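PDB 6I50: Sfrice_029225 from Spodoptera frugiperda, which probably acts as a trimeric cytokine of the tumour necrosis factor family that binds TNF receptors. Local coordinates for residues 44-47 with 52-55; 5-10 with 71-76; 29-32 with 36-39. All blocks are in the same frame, centred on the assembly; numbering follows the deposited sequence.

Contact 1: residues 44-47 with 52-55; sequences PWTV and PRPT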
loop_
_atom_site.group_PDB
_atom_site.type_symbol
_atom_site.label_atom_id
_atom_site.label_comp_id
_atom_site.label_asym_id
_atom_site.label_seq_id
_atom_site.Cartn_x
_atom_site.Cartn_y
_atom_site.Cartn_z
ATOM N N PRO A 44 2.088 12.734 15.813
ATOM C CA PRO A 44 2.117 12.827 17.282
ATOM C C PRO A 44 2.545 11.542 17.976
ATOM O O PRO A 44 3.298 11.608 18.955
ATOM C CB PRO A 44 0.674 13.222 17.622
ATOM C CG PRO A 44 0.243 14.028 16.442
ATOM C CD PRO A 44 0.868 13.340 15.248
ATOM N N TRP A 45 2.103 10.374 17.501
ATOM C CA TRP A 45 2.493 9.146 18.186
ATOM C C TRP A 45 3.989 8.900 18.065
ATOM O O TRP A 45 4.591 8.291 18.955
ATOM C CB TRP A 45 1.688 7.946 17.664
ATOM C CG TRP A 45 2.046 7.395 16.299
ATOM C CD1 TRP A 45 1.349 7.576 15.136
ATOM C CD2 TRP A 45 3.143 6.523 15.973
ATOM N NE1 TRP A 45 1.956 6.895 14.103
ATOM C CE2 TRP A 45 3.059 6.240 14.591
ATOM C CE3 TRP A 45 4.190 5.960 16.713
ATOM C CZ2 TRP A 45 3.985 5.425 13.935
ATOM C CZ3 TRP A 45 5.112 5.156 16.061
ATOM C CH2 TRP A 45 5.003 4.895 14.684
ATOM N N THR A 46 4.602 9.382 16.987
ATOM C CA THR A 46 6.046 9.269 16.834
ATOM C C THR A 46 6.773 10.226 17.770
ATOM O O THR A 46 7.733 9.837 18.441
ATOM C CB THR A 46 6.419 9.522 15.372
ATOM O OG1 THR A 46 5.841 8.488 14.567
ATOM C CG2 THR A 46 7.922 9.533 15.191
ATOM N N VAL A 47 6.314 11.479 17.847
ATOM C CA VAL A 47 6.895 12.437 18.791
ATOM C C VAL A 47 6.853 11.889 20.213
ATOM O O VAL A 47 7.817 12.025 20.979
ATOM C CB VAL A 47 6.162 13.789 18.698
ATOM C CG1 VAL A 47 6.559 14.708 19.861
ATOM C CG2 VAL A 47 6.445 14.465 17.362
ATOM N N PRO A 52 13.162 3.518 21.072
ATOM C CA PRO A 52 14.151 3.831 20.035
ATOM C C PRO A 52 13.506 3.647 18.672
ATOM O O PRO A 52 12.692 2.742 18.477
ATOM C CB PRO A 52 15.269 2.807 20.277
ATOM C CG PRO A 52 15.032 2.267 21.652
ATOM C CD PRO A 52 13.559 2.374 21.907
ATOM N N ARG A 53 13.852 4.519 17.730
ATOM C CA ARG A 53 13.099 4.569 16.482
ATOM C C ARG A 53 13.897 5.352 15.454
ATOM O O ARG A 53 14.807 6.107 15.812
ATOM C CB ARG A 53 11.730 5.231 16.694
ATOM C CG ARG A 53 11.829 6.653 17.237
ATOM C CD ARG A 53 10.597 7.445 16.862
ATOM N NE ARG A 53 10.496 8.737 17.548
ATOM C CZ ARG A 53 10.851 9.903 17.013
ATOM N NH1 ARG A 53 11.349 9.954 15.782
ATOM N NH2 ARG A 53 10.696 11.022 17.709
ATOM N N PRO A 54 13.562 5.217 14.169
ATOM C CA PRO A 54 14.121 6.129 13.165
ATOM C C PRO A 54 13.741 7.568 13.476
ATOM O O PRO A 54 12.692 7.845 14.059
ATOM C CB PRO A 54 13.482 5.655 11.852
ATOM C CG PRO A 54 13.041 4.252 12.126
ATOM C CD PRO A 54 12.656 4.223 13.575
ATOM N N THR A 55 14.596 8.495 13.055
ATOM C CA THR A 55 14.390 9.907 13.331
ATOM C C THR A 55 14.455 10.695 12.029
ATOM O O THR A 55 14.841 10.173 10.981
ATOM C CB THR A 55 15.414 10.445 14.349
ATOM O OG1 THR A 55 16.746 10.206 13.872
ATOM C CG2 THR A 55 15.228 9.757 15.705
HETATM O O HOH W 1 10.218 13.073 20.054
#

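Contact 2: residues 5-10 with 71-76; sequences AAHFHG and LVYVQI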
loop_
_atom_site.group_PDB
_atom_site.type_symbol
_atom_site.label_atom_id
_atom_site.label_comp_id
_atom_site.label_asym_id
_atom_site.label_seq_id
_atom_site.Cartn_x
_atom_site.Cartn_y
_atom_site.Cartn_z
ATOM N N ALA A 5 9.772 2.102 15.140
ATOM C CA ALA A 5 8.860 2.520 14.087
ATOM C C ALA A 5 8.660 4.024 14.175
ATOM O O ALA A 5 8.799 4.617 15.245
ATOM C CB ALA A 5 7.511 1.802 14.204
ATOM N N ALA A 6 8.316 4.627 13.043
ATOM C CA ALA A 6 8.078 6.062 12.984
ATOM C C ALA A 6 7.227 6.376 11.762
ATOM O O ALA A 6 7.290 5.681 10.744
ATOM C CB ALA A 6 9.396 6.850 12.938
ATOM N N HIS A 7 6.428 7.435 11.879
ATOM C CA HIS A 7 5.615 7.937 10.783
ATOM C C HIS A 7 5.835 9.437 10.683
ATOM O O HIS A 7 5.721 10.144 11.685
ATOM C CB HIS A 7 4.128 7.640 11.001
ATOM C CG HIS A 7 3.247 8.128 9.894
ATOM N ND1 HIS A 7 2.979 7.376 8.770
ATOM C CD2 HIS A 7 2.578 9.295 9.734
ATOM C CE1 HIS A 7 2.170 8.053 7.972
ATOM N NE2 HIS A 7 1.910 9.218 8.536
ATOM N N PHE A 8 6.183 9.913 9.491
ATOM C CA PHE A 8 6.402 11.332 9.238
ATOM C C PHE A 8 5.454 11.767 8.134
ATOM O O PHE A 8 5.347 11.089 7.106
ATOM C CB PHE A 8 7.854 11.601 8.831
ATOM C CG PHE A 8 8.856 10.971 9.747
ATOM C CD1 PHE A 8 9.233 11.612 10.915
ATOM C CD2 PHE A 8 9.397 9.725 9.458
ATOM C CE1 PHE A 8 10.152 11.034 11.776
ATOM C CE2 PHE A 8 10.321 9.141 10.310
ATOM C CZ PHE A 8 10.690 9.798 11.477
ATOM N N HIS A 9 4.771 12.892 8.327
ATOM C CA HIS A 9 3.784 13.304 7.341
ATOM C C HIS A 9 4.003 14.757 6.938
ATOM O O HIS A 9 4.743 15.506 7.584
ATOM C CB HIS A 9 2.337 13.079 7.839
ATOM C CG HIS A 9 2.021 13.727 9.153
ATOM N ND1 HIS A 9 1.162 13.155 10.068
ATOM C CD2 HIS A 9 2.411 14.907 9.691
ATOM C CE1 HIS A 9 1.052 13.944 11.121
ATOM N NE2 HIS A 9 1.797 15.016 10.918
ATOM N N GLY A 10 3.372 15.136 5.830
ATOM C CA GLY A 10 3.553 16.478 5.309
ATOM C C GLY A 10 2.974 17.510 6.259
ATOM O O GLY A 10 1.870 17.354 6.781
ATOM N N LEU A 71 9.081 -2.753 7.143
ATOM C CA LEU A 71 8.039 -2.346 6.217
ATOM C C LEU A 71 8.160 -0.839 6.037
ATOM O O LEU A 71 8.061 -0.090 7.011
ATOM C CB LEU A 71 6.657 -2.725 6.743
ATOM C CG LEU A 71 5.456 -2.228 5.924
ATOM C CD1 LEU A 71 5.372 -2.969 4.590
ATOM C CD2 LEU A 71 4.165 -2.402 6.717
ATOM N N VAL A 72 8.419 -0.399 4.812
ATOM C CA VAL A 72 8.589 1.016 4.494
ATOM C C VAL A 72 7.467 1.399 3.541
ATOM O O VAL A 72 7.198 0.672 2.583
ATOM C CB VAL A 72 9.963 1.295 3.855
ATOM C CG1 VAL A 72 10.118 2.776 3.537
ATOM C CG2 VAL A 72 11.090 0.821 4.775
ATOM N N TYR A 73 6.809 2.527 3.798
ATOM C CA TYR A 73 5.741 2.970 2.910
ATOM C C TYR A 73 5.869 4.470 2.677
ATOM O O TYR A 73 6.328 5.217 3.548
ATOM C CB TYR A 73 4.350 2.611 3.469
ATOM C CG TYR A 73 4.073 3.174 4.844
ATOM C CD1 TYR A 73 3.590 4.474 4.996
ATOM C CD2 TYR A 73 4.296 2.412 5.989
ATOM C CE1 TYR A 73 3.354 5.004 6.255
ATOM C CE2 TYR A 73 4.051 2.933 7.255
ATOM C CZ TYR A 73 3.579 4.229 7.377
ATOM O OH TYR A 73 3.342 4.748 8.626
ATOM N N VAL A 74 5.485 4.896 1.478
ATOM C CA VAL A 74 5.593 6.288 1.057
ATOM C C VAL A 74 4.358 6.648 0.247
ATOM O O VAL A 74 3.917 5.871 -0.608
ATOM C CB VAL A 74 6.862 6.531 0.213
ATOM C CG1 VAL A 74 6.875 7.945 -0.353
ATOM C CG2 VAL A 74 8.130 6.255 1.019
ATOM N N GLN A 75 3.813 7.838 0.495
ATOM C CA GLN A 75 2.793 8.412 -0.376
ATOM C C GLN A 75 3.127 9.869 -0.654
ATOM O O GLN A 75 3.351 10.650 0.279
ATOM C CB GLN A 75 1.396 8.319 0.237
ATOM C CG GLN A 75 0.323 8.953 -0.645
ATOM C CD GLN A 75 -1.069 8.525 -0.242
ATOM O OE1 GLN A 75 -1.410 7.343 -0.322
ATOM N NE2 GLN A 75 -1.891 9.486 0.185
ATOM N N ILE A 76 3.172 10.230 -1.931
ATOM C CA ILE A 76 3.283 11.621 -2.354
ATOM C C ILE A 76 1.994 11.974 -3.076
ATOM O O ILE A 76 1.605 11.297 -4.039
ATOM C CB ILE A 76 4.505 11.860 -3.255
ATOM C CG1 ILE A 76 5.800 11.453 -2.531
ATOM C CG2 ILE A 76 4.570 13.319 -3.688
ATOM C CD1 ILE A 76 6.079 12.237 -1.258
#

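Contact 3: residues 29-32 with 36-39; sequences VRVS and PHDV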
loop_
_atom_site.group_PDB
_atom_site.type_symbol
_atom_site.label_atom_id
_atom_site.label_comp_id
_atom_site.label_asym_id
_atom_site.label_seq_id
_atom_site.Cartn_x
_atom_site.Cartn_y
_atom_site.Cartn_z
ATOM N N VAL A 29 3.529 22.557 -2.396
ATOM C CA VAL A 29 4.971 22.766 -2.370
ATOM C C VAL A 29 5.553 22.363 -3.717
ATOM O O VAL A 29 5.256 21.278 -4.229
ATOM C CB VAL A 29 5.641 21.960 -1.238
ATOM C CG1 VAL A 29 7.158 22.088 -1.310
ATOM C CG2 VAL A 29 5.130 22.428 0.121
ATOM N N ARG A 30 6.387 23.233 -4.285
ATOM C CA ARG A 30 7.165 22.906 -5.475
ATOM C C ARG A 30 8.482 22.280 -5.041
ATOM O O ARG A 30 9.196 22.841 -4.205
ATOM C CB ARG A 30 7.436 24.150 -6.330
ATOM C CG ARG A 30 7.736 23.847 -7.796
ATOM C CD ARG A 30 8.503 24.985 -8.468
ATOM N NE ARG A 30 7.677 25.731 -9.419
ATOM C CZ ARG A 30 7.557 25.433 -10.711
ATOM N NH1 ARG A 30 6.783 26.173 -11.498
ATOM N NH2 ARG A 30 8.207 24.400 -11.220
ATOM N N VAL A 31 8.796 21.118 -5.602
ATOM C CA VAL A 31 10.024 20.396 -5.293
ATOM C C VAL A 31 10.933 20.491 -6.508
ATOM O O VAL A 31 10.573 20.026 -7.598
ATOM C CB VAL A 31 9.745 18.932 -4.919
ATOM C CG1 VAL A 31 11.054 18.174 -4.727
ATOM C CG2 VAL A 31 8.892 18.864 -3.661
ATOM N N SER A 32 12.108 21.091 -6.324
ATOM C CA SER A 32 13.026 21.292 -7.432
ATOM C C SER A 32 13.659 19.971 -7.860
ATOM O O SER A 32 13.686 18.990 -7.113
ATOM C CB SER A 32 14.112 22.292 -7.047
ATOM O OG SER A 32 13.536 23.521 -6.642
ATOM N N PRO A 36 15.311 16.521 -2.313
ATOM C CA PRO A 36 14.410 15.631 -1.580
ATOM C C PRO A 36 13.214 16.385 -1.024
ATOM O O PRO A 36 13.292 17.574 -0.708
ATOM C CB PRO A 36 15.293 15.092 -0.449
ATOM C CG PRO A 36 16.284 16.179 -0.206
ATOM C CD PRO A 36 16.524 16.851 -1.542
ATOM N N HIS A 37 12.094 15.674 -0.923
ATOM C CA HIS A 37 10.965 16.191 -0.162
ATOM C C HIS A 37 11.414 16.438 1.273
ATOM O O HIS A 37 12.026 15.567 1.900
ATOM C CB HIS A 37 9.799 15.197 -0.207
ATOM C CG HIS A 37 9.166 15.069 -1.560
ATOM N ND1 HIS A 37 8.044 15.782 -1.925
ATOM C CD2 HIS A 37 9.499 14.317 -2.638
ATOM C CE1 HIS A 37 7.710 15.474 -3.166
ATOM N NE2 HIS A 37 8.578 14.589 -3.623
ATOM N N ASP A 38 11.154 17.646 1.789
ATOM C CA ASP A 38 11.706 17.978 3.099
ATOM C C ASP A 38 10.702 18.675 4.012
ATOM O O ASP A 38 11.104 19.247 5.033
ATOM C CB ASP A 38 12.969 18.838 2.958
ATOM C CG ASP A 38 12.719 20.152 2.236
ATOM O OD1 ASP A 38 11.558 20.444 1.876
ATOM O OD2 ASP A 38 13.698 20.900 2.031
ATOM N N VAL A 39 9.414 18.641 3.680
ATOM C CA VAL A 39 8.399 19.261 4.524
ATOM C C VAL A 39 7.732 18.173 5.362
ATOM O O VAL A 39 6.504 18.129 5.484
ATOM C CB VAL A 39 7.380 20.042 3.672
ATOM C CG1 VAL A 39 6.570 21.004 4.527
ATOM C CG2 VAL A 39 8.100 20.805 2.567
#

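Contact 1: residues 44-47 with 52-55
Thr46 and Arg53 make the tight part of this contact, where the single turn of helix 44-47 meets the loop that leads into strand 55-56. The methyl CG2 of Thr46 sits over one face of the Arg53 guanidinium, 3.3 Å above its plane and displaced from the middle of the group. Arg53 CG lies between its backbone N and carbonyl carbon (chi1 59°), and the chain then runs extended to NE, which comes within 3.1 Å of Thr46 O. NH1 of Arg53 donates to a lone pair of Pro54 O, 3.0 Å away, a bond that probably restrains the guanidinium. The other side is looser: exposed Val47 comes nearest through CA, 4.2 Å from NH2 of Arg53, and a water donates to Val47 O at 2.8 Å and accepts a weak bond from that NH2. Were Arg53 replaced by alanine, the Thr46 methyl would probably lose the flat group it lies on, and Pro54 O and the water a donor. Both Thr46 and Arg53 rest on Ala6 of strand 5-10, and Thr46 OG1 bonds to His7 N; beside them, Trp45 NE1 bonds to Ala126 O of the second subunit, placing helix 44-47 at the trimer interface.

Contact 2: residues 5-10 with 71-76
His7 and Tyr73 have their CA atoms 9.3 Å apart because strands 5-10 and 68-80 run in the same direction on the two sides of strand 144-161, to which each is antiparallel. The two side chains therefore have to reach across an intervening strand, and they do so at about a right angle to each other. A first torsion of -180° sets the His7 ring opposite its own amide nitrogen and brings the imidazole within reach of the tyrosine hydroxyl. In Tyr73, CG stands between the backbone N and the carbonyl carbon, the first torsion (57°) that raises the phenol off its strand to meet it. The meeting is at the rims: ND1 of His7 and OH of Tyr73 are 2.7 Å apart in a hydrogen bond whose proton may sit on either atom. ND1 lies at the edge of the phenol ring, near its plane, and CE1 of Tyr73 approaches the same nitrogen of His7 to 3.5 Å, in the imidazole plane. The rings do not stack; their planes are inclined by 31° and their centroids are 5.7 Å apart. Phe154 of the strand between them packs against both rings.

Tyr73 OH also bonds to the backbone N of Ala126 of the second subunit, whose Ala125 packs on His7, while Leu71 packs on Leu71 of both other subunits. This is the inner sheet of the TNF-family jelly roll, the face that builds the trimer. Since an amide N can only donate, the tyrosine oxygen is an acceptor toward the neighbouring chain, and the His7 bond gives it a second partner within its own chain. The buried hydroxyl is thus gripped from two chains, and a change in the ionisation of His7 would probably be felt at the subunit interface.

Contact 3: residues 29-32 with 36-39
Val31 and His37 carry the inner half of this contact, in which the end of strand 28-31 packs against the loop that returns toward strand 40-42. From CB of His37 the ring swings back toward the strand, with CG anti to the carbonyl carbon (chi1 -69°). Further out, ND1 and CE1 of His37 share one partner, the CG2 methyl of Val31, which stands 3.6 Å from each, above the plane and just outside the ND1–CE1 edge. The other methyl of Val31, CG1, lies over the middle of the same face at a greater height, 4.6 Å from CD2 of His37. CE1 of His37 also touches Ile76 of strand 68-80. At the tip, NE2 of His37 is hydrogen-bonded to OD1 of Asn139 on strand 134-139. The outer half is purely apolar: both methyls of Val29 are 4.2 Å from CG2 of Val39, and Thr12 packs on both valines. With no hydrogen bond between the two segments, they are joined by van der Waals contact of aliphatic groups with one another and with an imidazole. A carbonyl oxygen such as OD1 can only accept, which makes NE2 the donor: the buried polar tip is satisfied while the Val31 methyls pack above the ring.

Overall arrangement
Contact 2 is the core of the three: its touching side chains are wholly buried and it joins strands 61 residues apart in the inner sheet. Contacts 1 and 3 are local closures across short loops, only partly buried, and both fall within the stretch of chain between 5-10 and 71-76. Each touches contact 2, contact 1 through strand 5-10 and contact 3 through Ile76, but they do not touch each other, their nearest atoms being about 11 Å apart. The chemistry follows place: a guanidinium packed on a methyl, with one weakly bound water, in contact 1; a buried histidine-tyrosine hydrogen bond in contact 2; valines against a histidine and another valine in contact 3, which alone touches no other chain.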